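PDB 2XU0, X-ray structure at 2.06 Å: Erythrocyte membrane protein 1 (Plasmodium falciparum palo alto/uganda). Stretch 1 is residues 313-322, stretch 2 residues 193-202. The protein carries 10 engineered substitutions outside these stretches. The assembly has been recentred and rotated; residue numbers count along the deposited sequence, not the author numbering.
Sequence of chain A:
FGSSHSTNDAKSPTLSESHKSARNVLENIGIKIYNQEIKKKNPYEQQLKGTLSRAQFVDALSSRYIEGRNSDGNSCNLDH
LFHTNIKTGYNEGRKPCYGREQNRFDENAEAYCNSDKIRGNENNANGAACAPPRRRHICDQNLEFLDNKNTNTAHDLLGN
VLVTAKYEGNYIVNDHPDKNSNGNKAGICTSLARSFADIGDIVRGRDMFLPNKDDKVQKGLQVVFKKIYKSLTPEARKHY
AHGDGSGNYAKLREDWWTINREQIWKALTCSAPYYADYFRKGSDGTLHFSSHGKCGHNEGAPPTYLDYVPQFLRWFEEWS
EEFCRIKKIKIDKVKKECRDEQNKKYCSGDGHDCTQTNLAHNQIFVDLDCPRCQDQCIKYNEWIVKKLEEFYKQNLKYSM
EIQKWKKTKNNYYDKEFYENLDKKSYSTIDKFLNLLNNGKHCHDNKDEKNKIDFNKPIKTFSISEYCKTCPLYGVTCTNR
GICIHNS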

# COMPACT_ATOMS: atom_id res chain seq x y z
N LEU A 313 1.57 8.95 -2.29
CA LEU A 313 1.17 8.30 -3.55
C LEU A 313 1.14 6.76 -3.43
O LEU A 313 0.25 6.10 -3.96
CB LEU A 313 2.10 8.75 -4.72
CG LEU A 313 2.03 10.25 -5.04
CD1 LEU A 313 3.05 10.63 -6.09
CD2 LEU A 313 0.58 10.70 -5.40
N ARG A 314 2.13 6.21 -2.74
CA ARG A 314 2.21 4.77 -2.47
C ARG A 314 1.04 4.35 -1.60
O ARG A 314 0.43 3.34 -1.89
CB ARG A 314 3.48 4.44 -1.69
CG ARG A 314 4.77 4.68 -2.45
CD ARG A 314 5.93 4.01 -1.77
NE ARG A 314 5.93 4.10 -0.29
CZ ARG A 314 6.80 4.81 0.42
NH1 ARG A 314 7.66 5.61 -0.18
NH2 ARG A 314 6.76 4.77 1.74
N TRP A 315 0.70 5.13 -0.55
CA TRP A 315 -0.40 4.78 0.33
C TRP A 315 -1.76 4.84 -0.33
O TRP A 315 -2.60 4.01 -0.04
CB TRP A 315 -0.40 5.63 1.61
CG TRP A 315 0.74 5.38 2.56
CD1 TRP A 315 1.66 4.37 2.52
CD2 TRP A 315 0.94 6.06 3.82
NE1 TRP A 315 2.49 4.44 3.63
CE2 TRP A 315 2.04 5.44 4.46
CE3 TRP A 315 0.28 7.13 4.46
CZ2 TRP A 315 2.53 5.90 5.70
CZ3 TRP A 315 0.79 7.60 5.67
CH2 TRP A 315 1.91 6.99 6.27
N PHE A 316 -1.96 5.84 -1.22
CA PHE A 316 -3.21 6.00 -1.93
C PHE A 316 -3.35 4.85 -2.95
O PHE A 316 -4.45 4.35 -3.14
CB PHE A 316 -3.22 7.41 -2.60
CG PHE A 316 -4.53 7.97 -3.12
CD1 PHE A 316 -5.74 7.29 -2.89
CD2 PHE A 316 -4.56 9.15 -3.85
CE1 PHE A 316 -6.95 7.81 -3.37
CE2 PHE A 316 -5.77 9.66 -4.36
CZ PHE A 316 -6.96 9.00 -4.10
N GLU A 317 -2.25 4.44 -3.59
CA GLU A 317 -2.27 3.33 -4.56
C GLU A 317 -2.62 2.02 -3.80
O GLU A 317 -3.42 1.23 -4.27
CB GLU A 317 -0.92 3.21 -5.32
CG GLU A 317 -0.86 2.10 -6.34
CD GLU A 317 -0.55 0.70 -5.83
OE1 GLU A 317 -0.00 0.57 -4.71
OE2 GLU A 317 -0.90 -0.27 -6.54
N GLU A 318 -2.04 1.81 -2.62
CA GLU A 318 -2.37 0.62 -1.82
C GLU A 318 -3.80 0.71 -1.28
O GLU A 318 -4.51 -0.30 -1.20
CB GLU A 318 -1.39 0.48 -0.68
CG GLU A 318 -1.55 -0.78 0.16
CD GLU A 318 -0.48 -0.91 1.21
OE1 GLU A 318 0.40 -0.02 1.28
OE2 GLU A 318 -0.46 -1.94 1.92
N TRP A 319 -4.25 1.94 -0.96
CA TRP A 319 -5.61 2.14 -0.46
C TRP A 319 -6.59 1.64 -1.51
O TRP A 319 -7.51 0.90 -1.19
CB TRP A 319 -5.88 3.62 -0.11
CG TRP A 319 -7.29 3.86 0.35
CD1 TRP A 319 -7.75 3.84 1.64
CD2 TRP A 319 -8.45 4.05 -0.49
NE1 TRP A 319 -9.11 4.03 1.66
CE2 TRP A 319 -9.57 4.17 0.37
CE3 TRP A 319 -8.63 4.22 -1.87
CZ2 TRP A 319 -10.86 4.42 -0.11
CZ3 TRP A 319 -9.92 4.39 -2.36
CH2 TRP A 319 -11.02 4.47 -1.48
N SER A 320 -6.41 2.09 -2.75
CA SER A 320 -7.31 1.76 -3.86
C SER A 320 -7.31 0.27 -4.23
O SER A 320 -8.39 -0.29 -4.48
CB SER A 320 -7.05 2.66 -5.06
OG SER A 320 -5.78 2.40 -5.64
N GLU A 321 -6.13 -0.36 -4.24
CA GLU A 321 -5.98 -1.79 -4.55
C GLU A 321 -6.65 -2.67 -3.48
O GLU A 321 -7.38 -3.61 -3.82
CB GLU A 321 -4.50 -2.17 -4.72
CG GLU A 321 -3.94 -1.76 -6.09
CD GLU A 321 -4.57 -2.56 -7.21
OE1 GLU A 321 -4.23 -3.75 -7.37
OE2 GLU A 321 -5.51 -2.03 -7.85
N GLU A 322 -6.42 -2.33 -2.22
CA GLU A 322 -6.99 -3.02 -1.06
C GLU A 322 -8.46 -2.78 -0.95
O GLU A 322 -9.17 -3.69 -0.53
CB GLU A 322 -6.26 -2.64 0.24
CG GLU A 322 -4.87 -3.25 0.31
CD GLU A 322 -4.88 -4.76 0.46
OE1 GLU A 322 -5.08 -5.24 1.60
OE2 GLU A 322 -4.76 -5.47 -0.57
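Stretch 2 (193-202) ARSFADIGDI

Two helices that pack at a wide separation are often joined by long side chains, and buried arginines paired with acidic residues are a recurrent solution. Residues 193-202 and 313-322 of this erythrocyte membrane protein illustrate it well. Stretch 2 is helical throughout, with phi/psi values near -65/-40 and a regular ladder of i to i-4 backbone hydrogen bonds, and it lies on the equally regular helix of stretch 1 in a nearly antiparallel sense. The N-to-C directions differ by 153° (signed crossing angle -153°), and the axes come no closer than 11.3 Å. The backbones draw nearest at two arginines, where the CA atoms of Arg-314 and Arg-194 are 7.5 Å apart. From that point the two side chains reach across in opposite senses, each to the acidic residues of the partner helix.

Arg-194 has the largest area covered by the other stretch. Its CA-to-CB bond points sideways, but an extended chain (chi1 m, chi2 and chi3 t) carries the guanidinium to stretch 1. There Arg-194 NH2 forms a salt bridge with Glu-317 OE1 at 3.0 Å, supplemented by weak hydrogen bonds from NH2 to Glu-317 OE2 (3.3 Å) and from NE to Glu-317 OE1 (3.4 Å). Glu-317 meets the guanidinium at its edge, where the N-H groups point, whereas Glu-318 CB covers one face. The carboxylate of Glu-318 contributes differently: its OE1 lies 4.2 Å from Arg-194 NE, well out of the guanidinium plane, so charge alone relates them. A water accepts from Arg-194 NH1 at 2.8 Å and donates to Glu-318 OE2 at 3.2 Å, linking the two residues indirectly.

Arg-314 answers from stretch 1, its CA-to-CB bond directed toward stretch 2. Ala-197, whose CB also points across the interface, presents a small methyl group to one face of the guanidinium, with Ala-197 CB 3.3 Å from Arg-314 NE. The edge is left to two aspartates one helical turn apart. Arg-314 NH2 binds Asp-198 OD1 at 2.9 Å, while Asp-201 OD2 receives both Arg-314 NH1 (2.8 Å) and NH2 (2.9 Å).

Asp-198, next in coverage, ties a second residue into this network. Its OD1 also accepts from Trp-315 NE1 at 3.1 Å; although the tryptophan CA-to-CB bond points away, the indole brings its edge back to the carboxylate. A water accepts from Arg-314 NE at 2.9 Å and lies 2.8 Å from Arg-194 O.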

# COMPACT_ATOMS: atom_id res chain seq x y z
N ALA A 193 7.48 -4.97 -1.49
CA ALA A 193 8.01 -3.71 -2.07
C ALA A 193 7.39 -2.49 -1.33
O ALA A 193 8.06 -1.49 -1.09
CB ALA A 193 7.69 -3.65 -3.54
N ARG A 194 6.12 -2.63 -0.90
CA ARG A 194 5.44 -1.57 -0.17
C ARG A 194 6.03 -1.37 1.21
O ARG A 194 6.17 -0.23 1.62
CB ARG A 194 3.95 -1.82 -0.10
CG ARG A 194 3.29 -1.68 -1.45
CD ARG A 194 1.85 -2.01 -1.27
NE ARG A 194 1.09 -1.77 -2.47
CZ ARG A 194 0.11 -2.54 -2.89
NH1 ARG A 194 -0.22 -3.63 -2.20
NH2 ARG A 194 -0.56 -2.25 -3.98
N SER A 195 6.40 -2.47 1.91
CA SER A 195 7.03 -2.41 3.23
C SER A 195 8.45 -1.91 3.10
O SER A 195 8.89 -1.13 3.93
CB SER A 195 6.98 -3.77 3.92
OG SER A 195 5.69 -3.95 4.47
N PHE A 196 9.18 -2.38 2.08
CA PHE A 196 10.56 -1.96 1.78
C PHE A 196 10.58 -0.44 1.65
O PHE A 196 11.48 0.23 2.19
CB PHE A 196 10.99 -2.56 0.44
CG PHE A 196 12.37 -2.20 -0.04
CD1 PHE A 196 13.50 -2.59 0.67
CD2 PHE A 196 12.54 -1.61 -1.29
CE1 PHE A 196 14.79 -2.38 0.14
CE2 PHE A 196 13.82 -1.37 -1.81
CZ PHE A 196 14.94 -1.73 -1.08
N ALA A 197 9.60 0.10 0.91
CA ALA A 197 9.46 1.56 0.70
C ALA A 197 9.15 2.32 2.02
O ALA A 197 9.77 3.35 2.28
CB ALA A 197 8.39 1.84 -0.35
N ASP A 198 8.27 1.77 2.87
CA ASP A 198 7.98 2.38 4.17
C ASP A 198 9.22 2.35 5.09
O ASP A 198 9.48 3.34 5.77
CB ASP A 198 6.75 1.71 4.86
CG ASP A 198 5.39 2.14 4.31
OD1 ASP A 198 5.31 3.20 3.66
OD2 ASP A 198 4.41 1.41 4.55
N ILE A 199 10.00 1.23 5.07
CA ILE A 199 11.24 1.09 5.85
C ILE A 199 12.24 2.13 5.43
O ILE A 199 12.86 2.78 6.28
CB ILE A 199 11.81 -0.36 5.84
CG1 ILE A 199 10.90 -1.29 6.71
CG2 ILE A 199 13.25 -0.36 6.38
CD1 ILE A 199 10.99 -2.88 6.40
N GLY A 200 12.40 2.29 4.13
CA GLY A 200 13.29 3.33 3.58
C GLY A 200 12.88 4.71 4.05
O GLY A 200 13.74 5.52 4.42
N ASP A 201 11.54 4.99 4.08
CA ASP A 201 11.09 6.29 4.59
C ASP A 201 11.30 6.46 6.09
O ASP A 201 11.60 7.56 6.52
CB ASP A 201 9.66 6.65 4.13
CG ASP A 201 9.62 7.05 2.66
OD1 ASP A 201 10.71 7.30 2.08
OD2 ASP A 201 8.53 7.02 2.07
N ILE A 202 11.22 5.35 6.87
CA ILE A 202 11.45 5.40 8.31
C ILE A 202 12.95 5.70 8.54
O ILE A 202 13.29 6.62 9.27
CB ILE A 202 10.99 4.09 9.04
CG1 ILE A 202 9.45 3.90 8.97
CG2 ILE A 202 11.48 4.08 10.49
CD1 ILE A 202 8.95 2.44 9.18
O HOH W 1 4.48 1.88 0.89
O HOH W 2 0.18 -4.68 0.36
O HOH W 3 -2.71 -4.90 -3.16